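Long-range contacts in alpha-1,3-glucanase (Streptomyces thermodiastaticus, PDB 7C7D), which probably hydrolyses alpha-1,3-glucan from within the chain, as a thermostable glycoside hydrolase of family GH87: residues P76-G81 against S88-V93; S423-L428 against V458-I463. All coordinates share one frame; numbering follows the deposited sequence.

Contact 1: residues P76-G81 against S88-V93; sequences PDYTQG and SGRQAV. With CA (calcium ion), chain C.
Arg90 lays its CG over one face of the Tyr78 ring, 3.9 Å from the ring centroid and 18° off the normal, a CH-pi contact set toward the rim beside CZ. CG reaches the ring by standing anti to the carbonyl carbon (chi1 -45°). The two side chains cross at about a right angle, and farther out the guanidinium takes up the overlap: Tyr78 CD2 sits over the middle of its face, 3.6 Å from Arg90 CZ, with the two planes tilted 41° apart. The polar end of Arg90 is turned to the loop that follows strand 415-423, where it meets Asp424 and Thr425. An alanine here would probably leave one face of the Tyr78 ring without its cover and deprive Asp424 of a positive partner. At the other end Pro76, which follows a cis peptide bond, rests beside Gln91, and its CA makes a C-H...O contact of 3.2 Å with Arg90 O. Gln91 turns its amide back to its own turn, NE2 donating to Gly89 O at 3.1 Å in a nearly straight bond. That turn supplies Ser88 O and Gln91 O, each 2.4 Å from the calcium ion, whose site also includes Glu63, Glu65 and Asp191. The loop after strand 72-74 is thus folded against the lead-in to strand 92-95, which pairs antiparallel with strands 72-74 and 188-196.

Contact 2: residues S423-L428 against V458-I463; sequences SDTNAL and VRTGAI
Asp424 and Arg459 run side by side and pair through two bonds: NE meets OD1 at 2.8 Å and NH2 meets OD2 at 3.0 Å, a side-on salt bridge. Both oxygens lie close to the guanidinium plane and are met on the syn side, the nitrogens standing somewhat out of the carboxylate plane. The bend of Arg459 at chi3 (-57°) brings NE round beside the acid, and CG1 of Val458 lies over one guanidinium face, toward its rim. Asp424 has further partners in Arg90 and Gly89 N, so two positive charges would be expected to stabilise its ionised form. Here the backbones are also tightest: Ser423 pairs with Val458 as a parallel beta bridge, and Asp424 N donates to Val458 O at 2.9 Å. The next link, from Thr425 N to Arg459 O, is already weak. Alongside it Thr425 and Thr460 cross obliquely, OG1 of Thr425 3.4 Å from Thr460 CB.

Beyond, water mediates much of the contact. One water accepts from Thr425 OG1 at 2.6 Å, donates to Asn426 O and is held weakly by Gly461 N; a second lies 2.7 Å from Gly461 O and farther from Thr425 O. Past the threonines the direct touches are to alanine methyls, Ala462 CB 3.3 Å from Asn426 O and Ala427 CB 3.5 Å from Ile463 O. The amide of Asn426 is bonded to Gln400 and Pro401 rather than across this contact. Equivalent turns stacked in this way, each leaving a parallel strand (415-423 and 449-458), are characteristic of successive coils of a right-handed parallel beta-helix, the pectate lyase-like fold.

Contact 1 belongs to the N-terminal beta-rich region and contact 2 to the beta-helix, yet their centres are only 11 Å apart and the two meet directly. Arg90 is the bridge: its NE lies 2.9 Å from Asp424 OD1 in a salt bridge, while NH2 reaches Thr425 O at 2.7 Å in a hydrogen bond and also bonds to Arg459 O. Tyr78 adds packing, with OH 3.2 Å from Arg459 CD. The calcium ion bound beside contact 1 is about 7 Å from the side chain of Asp424. The calcium-binding turn and the loops at 423-428 and 458-463 therefore meet through Arg90 and Tyr78 where the two parts of the enzyme adjoin.

Contact 1: residues P76-G81 against S88-V93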
loop_
_atom_site.group_PDB
_atom_site.type_symbol
_atom_site.label_atom_id
_atom_site.label_comp_id
_atom_site.label_asym_id
_atom_site.label_seq_id
_atom_site.Cartn_x
_atom_site.Cartn_y
_atom_site.Cartn_z
ATOM N N PRO A 76 -19.522 3.741 -10.066
ATOM C CA PRO A 76 -18.249 4.364 -9.678
ATOM C C PRO A 76 -18.413 5.783 -9.144
ATOM O O PRO A 76 -19.277 6.532 -9.597
ATOM C CB PRO A 76 -17.458 4.386 -10.989
ATOM C CG PRO A 76 -18.490 4.379 -12.056
ATOM C CD PRO A 76 -19.620 3.553 -11.526
ATOM N N ASP A 77 -17.587 6.142 -8.168
ATOM C CA ASP A 77 -17.561 7.493 -7.623
ATOM C C ASP A 77 -16.160 7.727 -7.091
ATOM O O ASP A 77 -15.607 6.859 -6.414
ATOM C CB ASP A 77 -18.583 7.625 -6.485
ATOM C CG ASP A 77 -18.903 9.068 -6.131
ATOM O OD1 ASP A 77 -18.230 9.994 -6.640
ATOM O OD2 ASP A 77 -19.842 9.270 -5.337
ATOM N N TYR A 78 -15.579 8.874 -7.428
ATOM C CA TYR A 78 -14.270 9.276 -6.931
ATOM C C TYR A 78 -14.362 10.319 -5.833
ATOM O O TYR A 78 -13.335 10.687 -5.256
ATOM C CB TYR A 78 -13.404 9.823 -8.078
ATOM C CG TYR A 78 -13.000 8.780 -9.093
ATOM C CD1 TYR A 78 -13.915 8.283 -10.015
ATOM C CD2 TYR A 78 -11.699 8.285 -9.128
ATOM C CE1 TYR A 78 -13.546 7.325 -10.940
ATOM C CE2 TYR A 78 -11.320 7.332 -10.049
ATOM C CZ TYR A 78 -12.247 6.852 -10.951
ATOM O OH TYR A 78 -11.873 5.899 -11.868
ATOM N N THR A 79 -15.566 10.800 -5.535
ATOM C CA THR A 79 -15.734 11.914 -4.610
ATOM C C THR A 79 -15.149 11.582 -3.244
ATOM O O THR A 79 -15.463 10.543 -2.655
ATOM C CB THR A 79 -17.221 12.227 -4.462
ATOM O OG1 THR A 79 -17.786 12.497 -5.751
ATOM C CG2 THR A 79 -17.429 13.428 -3.556
ATOM N N GLN A 80 -14.292 12.474 -2.750
ATOM C CA GLN A 80 -13.599 12.245 -1.490
ATOM C C GLN A 80 -14.593 11.980 -0.368
ATOM O O GLN A 80 -15.588 12.695 -0.214
ATOM C CB GLN A 80 -12.746 13.464 -1.141
ATOM C CG GLN A 80 -11.933 13.276 0.126
ATOM C CD GLN A 80 -11.179 14.523 0.539
ATOM O OE1 GLN A 80 -11.264 15.564 -0.114
ATOM N NE2 GLN A 80 -10.448 14.430 1.643
ATOM N N GLY A 81 -14.318 10.942 0.416
ATOM C CA GLY A 81 -15.114 10.632 1.580
ATOM C C GLY A 81 -16.328 9.765 1.336
ATOM O O GLY A 81 -17.044 9.456 2.295
ATOM N N SER A 88 -12.023 -0.801 -4.301
ATOM C CA SER A 88 -11.284 -1.230 -5.482
ATOM C C SER A 88 -12.179 -1.093 -6.708
ATOM O O SER A 88 -13.329 -1.538 -6.703
ATOM C CB SER A 88 -10.870 -2.690 -5.288
ATOM O OG SER A 88 -9.980 -3.118 -6.303
ATOM N N GLY A 89 -11.661 -0.456 -7.760
ATOM C CA GLY A 89 -12.480 -0.184 -8.925
ATOM C C GLY A 89 -13.527 0.888 -8.734
ATOM O O GLY A 89 -14.331 1.114 -9.647
ATOM N N ARG A 90 -13.556 1.541 -7.573
ATOM C CA ARG A 90 -14.537 2.567 -7.230
ATOM C C ARG A 90 -15.958 2.028 -7.198
ATOM O O ARG A 90 -16.914 2.804 -7.278
ATOM C CB ARG A 90 -14.438 3.808 -8.127
ATOM C CG ARG A 90 -13.024 4.286 -8.347
ATOM C CD ARG A 90 -12.286 4.598 -7.035
ATOM N NE ARG A 90 -10.945 5.053 -7.382
ATOM C CZ ARG A 90 -10.262 6.008 -6.766
ATOM N NH1 ARG A 90 -10.752 6.612 -5.686
ATOM N NH2 ARG A 90 -9.077 6.362 -7.251
ATOM N N GLN A 91 -16.105 0.707 -7.093
ATOM C CA GLN A 91 -17.407 0.060 -7.114
ATOM C C GLN A 91 -17.413 -1.089 -6.119
ATOM O O GLN A 91 -16.378 -1.692 -5.836
ATOM C CB GLN A 91 -17.744 -0.488 -8.500
ATOM C CG GLN A 91 -17.859 0.573 -9.561
ATOM C CD GLN A 91 -17.781 -0.029 -10.937
ATOM O OE1 GLN A 91 -18.790 -0.429 -11.505
ATOM N NE2 GLN A 91 -16.569 -0.122 -11.473
ATOM N N ALA A 92 -18.599 -1.394 -5.603
ATOM C CA ALA A 92 -18.790 -2.492 -4.668
ATOM C C ALA A 92 -20.248 -2.917 -4.767
ATOM O O ALA A 92 -21.029 -2.335 -5.524
ATOM C CB ALA A 92 -18.410 -2.064 -3.243
ATOM N N VAL A 93 -20.622 -3.928 -3.990
ATOM C CA VAL A 93 -21.981 -4.462 -4.016
ATOM C C VAL A 93 -22.528 -4.455 -2.597
ATOM O O VAL A 93 -21.978 -5.122 -1.710
ATOM C CB VAL A 93 -22.034 -5.875 -4.614
ATOM C CG1 VAL A 93 -23.453 -6.399 -4.582
ATOM C CG2 VAL A 93 -21.505 -5.872 -6.051
HETATM CA CA CA C . -14.757 -3.385 -6.178
HETATM O O HOH W 1 -10.681 9.862 -4.681
#

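Contact 2: residues S423-L428 against V458-I463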
loop_
_atom_site.group_PDB
_atom_site.type_symbol
_atom_site.label_atom_id
_atom_site.label_comp_id
_atom_site.label_asym_id
_atom_site.label_seq_id
_atom_site.Cartn_x
_atom_site.Cartn_y
_atom_site.Cartn_z
ATOM N N SER A 423 -3.098 1.085 -7.820
ATOM C CA SER A 423 -4.453 1.356 -8.280
ATOM C C SER A 423 -5.252 2.081 -7.213
ATOM O O SER A 423 -5.134 1.781 -6.018
ATOM C CB SER A 423 -5.199 0.069 -8.641
ATOM O OG SER A 423 -4.449 -0.733 -9.541
ATOM N N ASP A 424 -6.078 3.025 -7.668
ATOM C CA ASP A 424 -7.160 3.610 -6.873
ATOM C C ASP A 424 -6.630 4.397 -5.669
ATOM O O ASP A 424 -6.773 3.987 -4.514
ATOM C CB ASP A 424 -8.148 2.530 -6.416
ATOM C CG ASP A 424 -8.957 1.967 -7.557
ATOM O OD1 ASP A 424 -9.519 2.766 -8.327
ATOM O OD2 ASP A 424 -9.024 0.724 -7.688
ATOM N N THR A 425 -6.040 5.552 -5.957
ATOM C CA THR A 425 -5.615 6.459 -4.899
ATOM C C THR A 425 -6.611 7.606 -4.724
ATOM O O THR A 425 -7.529 7.814 -5.520
ATOM C CB THR A 425 -4.190 6.982 -5.143
ATOM O OG1 THR A 425 -4.147 7.738 -6.358
ATOM C CG2 THR A 425 -3.204 5.829 -5.245
ATOM N N ASN A 426 -6.398 8.376 -3.659
ATOM C CA ASN A 426 -7.411 9.318 -3.211
ATOM C C ASN A 426 -6.826 10.688 -2.914
ATOM O O ASN A 426 -5.668 10.961 -3.246
ATOM C CB ASN A 426 -8.133 8.735 -2.001
ATOM C CG ASN A 426 -8.960 7.534 -2.378
ATOM O OD1 ASN A 426 -9.952 7.673 -3.082
ATOM N ND2 ASN A 426 -8.546 6.347 -1.936
ATOM N N ALA A 427 -7.627 11.552 -2.297
ATOM C CA ALA A 427 -7.213 12.925 -2.078
ATOM C C ALA A 427 -5.930 12.969 -1.264
ATOM O O ALA A 427 -5.691 12.141 -0.378
ATOM C CB ALA A 427 -8.317 13.698 -1.355
ATOM N N LEU A 428 -5.105 13.950 -1.585
ATOM C CA LEU A 428 -3.864 14.338 -0.918
ATOM C C LEU A 428 -2.651 13.652 -1.525
ATOM O O LEU A 428 -1.532 13.922 -1.079
ATOM C CB LEU A 428 -3.859 14.197 0.619
ATOM C CG LEU A 428 -5.011 14.908 1.339
ATOM C CD1 LEU A 428 -4.924 14.689 2.841
ATOM C CD2 LEU A 428 -5.022 16.392 1.019
ATOM N N VAL A 458 -3.183 2.888 -12.161
ATOM C CA VAL A 458 -4.552 2.683 -12.630
ATOM C C VAL A 458 -5.503 3.468 -11.728
ATOM O O VAL A 458 -5.551 3.230 -10.513
ATOM C CB VAL A 458 -4.921 1.192 -12.629
ATOM C CG1 VAL A 458 -6.336 0.995 -13.155
ATOM C CG2 VAL A 458 -3.911 0.382 -13.449
ATOM N N ARG A 459 -6.255 4.399 -12.311
ATOM C CA ARG A 459 -7.218 5.204 -11.556
ATOM C C ARG A 459 -6.549 5.908 -10.372
ATOM O O ARG A 459 -7.053 5.893 -9.244
ATOM C CB ARG A 459 -8.431 4.376 -11.108
ATOM C CG ARG A 459 -9.266 3.819 -12.273
ATOM C CD ARG A 459 -10.473 2.991 -11.786
ATOM N NE ARG A 459 -10.024 1.906 -10.918
ATOM C CZ ARG A 459 -9.629 0.711 -11.351
ATOM N NH1 ARG A 459 -9.700 0.411 -12.642
ATOM N NH2 ARG A 459 -9.151 -0.183 -10.498
ATOM N N THR A 460 -5.401 6.532 -10.638
ATOM C CA THR A 460 -4.656 7.284 -9.638
ATOM C C THR A 460 -4.654 8.772 -9.967
ATOM O O THR A 460 -4.802 9.178 -11.126
ATOM C CB THR A 460 -3.216 6.763 -9.458
ATOM O OG1 THR A 460 -2.408 7.070 -10.606
ATOM C CG2 THR A 460 -3.204 5.262 -9.171
ATOM N N GLY A 461 -4.446 9.575 -8.928
ATOM C CA GLY A 461 -4.657 11.006 -8.949
ATOM C C GLY A 461 -6.004 11.375 -8.343
ATOM O O GLY A 461 -6.927 10.561 -8.256
ATOM N N ALA A 462 -6.119 12.629 -7.909
ATOM C CA ALA A 462 -7.299 13.036 -7.149
ATOM C C ALA A 462 -7.289 14.542 -6.941
ATOM O O ALA A 462 -6.231 15.178 -6.930
ATOM C CB ALA A 462 -7.355 12.347 -5.782
ATOM N N ILE A 463 -8.484 15.102 -6.737
ATOM C CA ILE A 463 -8.597 16.500 -6.331
ATOM C C ILE A 463 -8.044 16.659 -4.925
ATOM O O ILE A 463 -8.444 15.937 -4.003
ATOM C CB ILE A 463 -10.062 16.963 -6.372
ATOM C CG1 ILE A 463 -10.602 16.912 -7.792
ATOM C CG2 ILE A 463 -10.203 18.368 -5.783
ATOM C CD1 ILE A 463 -10.107 18.034 -8.669
HETATM O O HOH W 2 -4.609 10.249 -5.801
HETATM O O HOH W 3 -9.388 10.188 -7.208
#